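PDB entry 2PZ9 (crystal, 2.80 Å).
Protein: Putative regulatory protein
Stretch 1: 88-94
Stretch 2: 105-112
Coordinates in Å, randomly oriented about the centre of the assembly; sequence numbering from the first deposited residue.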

# COMPACT_ATOMS: atom_id res chain seq x y z
N ALA A 88 3.08 -13.08 14.53
CA ALA A 88 4.53 -12.93 14.34
C ALA A 88 4.92 -11.46 14.31
O ALA A 88 5.92 -11.05 14.93
N LEU A 89 4.12 -10.69 13.59
CA LEU A 89 4.33 -9.27 13.38
C LEU A 89 4.12 -8.51 14.68
O LEU A 89 5.04 -7.85 15.16
N ILE A 90 2.91 -8.61 15.23
CA ILE A 90 2.51 -7.94 16.46
C ILE A 90 3.58 -8.07 17.54
O ILE A 90 3.90 -7.10 18.23
N GLU A 91 4.16 -9.27 17.65
CA GLU A 91 5.22 -9.56 18.61
C GLU A 91 6.55 -8.92 18.26
O GLU A 91 7.26 -8.44 19.13
N ALA A 92 6.88 -8.91 16.97
CA ALA A 92 8.07 -8.20 16.49
C ALA A 92 7.92 -6.67 16.60
O ALA A 92 8.88 -5.93 16.33
N THR A 93 6.74 -6.20 17.01
CA THR A 93 6.33 -4.81 16.77
C THR A 93 5.81 -4.09 18.00
O THR A 93 4.98 -3.18 17.88
N GLN A 94 6.30 -4.49 19.17
CA GLN A 94 6.07 -3.71 20.39
C GLN A 94 6.17 -2.21 20.04
O GLN A 94 7.20 -1.74 19.53
N GLY A 105 11.43 2.03 11.94
CA GLY A 105 12.56 1.24 11.51
C GLY A 105 12.25 -0.21 11.77
O GLY A 105 12.53 -1.08 10.94
N ILE A 106 11.64 -0.48 12.92
CA ILE A 106 11.23 -1.83 13.29
C ILE A 106 10.33 -2.46 12.19
O ILE A 106 10.65 -3.53 11.66
N LEU A 107 9.25 -1.76 11.80
CA LEU A 107 8.36 -2.24 10.72
C LEU A 107 9.09 -2.33 9.39
O LEU A 107 8.85 -3.24 8.60
N PHE A 108 9.99 -1.39 9.15
CA PHE A 108 10.70 -1.40 7.90
C PHE A 108 11.49 -2.69 7.80
O PHE A 108 11.44 -3.38 6.77
N ASP A 109 12.20 -3.00 8.88
CA ASP A 109 13.04 -4.17 8.99
C ASP A 109 12.26 -5.43 8.73
O ASP A 109 12.69 -6.29 7.97
N HIS A 110 11.11 -5.53 9.38
CA HIS A 110 10.28 -6.69 9.29
C HIS A 110 9.88 -7.01 7.86
O HIS A 110 9.99 -8.15 7.42
N PHE A 111 9.41 -6.02 7.12
CA PHE A 111 9.00 -6.27 5.76
C PHE A 111 10.17 -6.29 4.81
O PHE A 111 10.06 -6.86 3.73
N ALA A 112 11.28 -5.68 5.19
CA ALA A 112 12.50 -5.85 4.41
C ALA A 112 12.85 -7.33 4.45
O ALA A 112 13.12 -7.95 3.42

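The two helices run roughly antiparallel, their N-to-C directions 144° apart, and their axes come no closer than 10.7 Å. At that spacing the backbones do not touch, so side chains must fill the gap, and the contact is small: 299 Å² buried with both sides summed. No hydrogen bond crosses it. The register sets Leu 89 beside His 110 and Thr 93 beside Ile 106.

Ala 88 points sideways and makes no contact; Ala 88 O accepts a hydrogen bond from Ala 92 N at 3.1 Å. Leu 89 has the largest area of stretch 1 covered by the second helix, 62 Å². Its CA-to-CB bond points sideways, but with chi1 t and chi2 p the end of the side chain comes nearer the second helix, and CD1 meets three residues there. Leu 89 CD1 lies over one face of the His 110 ring, 3.7 Å from the ring centroid and 8° off the normal, a nearly ideal CH-pi contact. Leu 89 CD1 is also 4.1 Å from Phe 111 CZ and 4.3 Å from Leu 107 CD2, so a single methyl ties together residues on successive turns of the facing helix. His 110 meets it by pointing toward the first stretch with chi1 t, while Leu 107 and Phe 111, both chi1 m, start sideways and bring their ends inward.

Ile 90 points away and Glu 91 is out of reach; neither contributes to the contact. Ala 92 points toward the second helix, and its short side chain sets Ala 92 CB at the edge of the His 110 ring, near the ring plane, 3.9 Å from His 110 ND1. The imidazole is thus used twice, its face by Leu 89 and its edge by Ala 92. The backbone also takes part, with Ala 92 O 3.6 Å from Ile 106 CG2, a methyl on a side chain that points toward the first stretch.

Thr 93 is buried, with chi1 at -94°, between the standard wells. Thr 93 OG1 packs against carbon, 3.2 Å from Leu 107 CD2 and 3.8 Å from Ile 106 CG2, and finds no polar partner across the contact. Thr 93 N gives a weak backbone hydrogen bond to Ile 90 O at 3.2 Å. Gln 94 then leads its side-chain end away, and its OE1 is hydrogen-bonded elsewhere in the structure.

The rule is economical: one leucine methyl over an aromatic face, an alanine at the ring edge and a threonine against aliphatic methyls.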

# COMPACT_ATOMS: atom_id res chain seq x y z
CB ALA A 88 4.95 -13.59 13.05
CB LEU A 89 3.36 -8.77 12.31
CG LEU A 89 3.21 -7.26 12.04
CD1 LEU A 89 4.44 -6.66 11.30
CD2 LEU A 89 1.87 -6.90 11.32
CB ILE A 90 1.15 -8.47 16.93
CG1 ILE A 90 0.06 -7.82 16.10
CG2 ILE A 90 0.89 -8.17 18.38
CD1 ILE A 90 -1.22 -8.59 16.06
CB GLU A 91 5.38 -11.07 18.78
CG GLU A 91 4.16 -11.69 19.40
CD GLU A 91 4.30 -13.17 19.66
OE1 GLU A 91 5.44 -13.66 19.80
OE2 GLU A 91 3.25 -13.84 19.73
CB ALA A 92 8.36 -8.62 15.04
CB THR A 93 5.35 -4.74 15.55
OG1 THR A 93 6.10 -4.46 14.37
CG2 THR A 93 4.22 -3.69 15.69
CB GLN A 94 7.10 -4.15 21.46
CG GLN A 94 7.43 -3.15 22.61
CD GLN A 94 6.35 -3.08 23.71
OE1 GLN A 94 5.90 -1.99 24.10
NE2 GLN A 94 5.94 -4.25 24.21
CB ILE A 106 10.67 -1.85 14.77
CG1 ILE A 106 11.73 -2.40 15.72
CG2 ILE A 106 9.41 -2.67 14.95
CD1 ILE A 106 12.69 -1.34 16.34
CB LEU A 107 7.14 -1.33 10.57
CG LEU A 107 6.24 -1.24 11.80
CD1 LEU A 107 5.34 0.01 11.84
CD2 LEU A 107 5.39 -2.52 11.87
CB PHE A 108 11.64 -0.22 7.82
CG PHE A 108 12.50 -0.25 6.59
CD1 PHE A 108 12.00 0.23 5.37
CD2 PHE A 108 13.79 -0.77 6.63
CE1 PHE A 108 12.80 0.18 4.22
CE2 PHE A 108 14.59 -0.82 5.49
CZ PHE A 108 14.11 -0.34 4.30
CB ASP A 109 13.62 -4.23 10.38
CG ASP A 109 14.65 -3.15 10.63
OD1 ASP A 109 15.19 -2.57 9.65
OD2 ASP A 109 14.91 -2.87 11.82
CB HIS A 110 9.04 -6.49 10.13
CG HIS A 110 8.11 -7.66 10.10
ND1 HIS A 110 8.01 -8.56 11.15
CD2 HIS A 110 7.24 -8.09 9.16
CE1 HIS A 110 7.12 -9.49 10.84
NE2 HIS A 110 6.63 -9.23 9.64
CB PHE A 111 7.96 -5.26 5.31
CG PHE A 111 6.65 -5.42 6.01
CD1 PHE A 111 6.20 -4.45 6.92
CD2 PHE A 111 5.86 -6.56 5.79
CE1 PHE A 111 4.97 -4.62 7.58
CE2 PHE A 111 4.63 -6.73 6.44
CZ PHE A 111 4.18 -5.76 7.33
CB ALA A 112 13.64 -4.99 4.96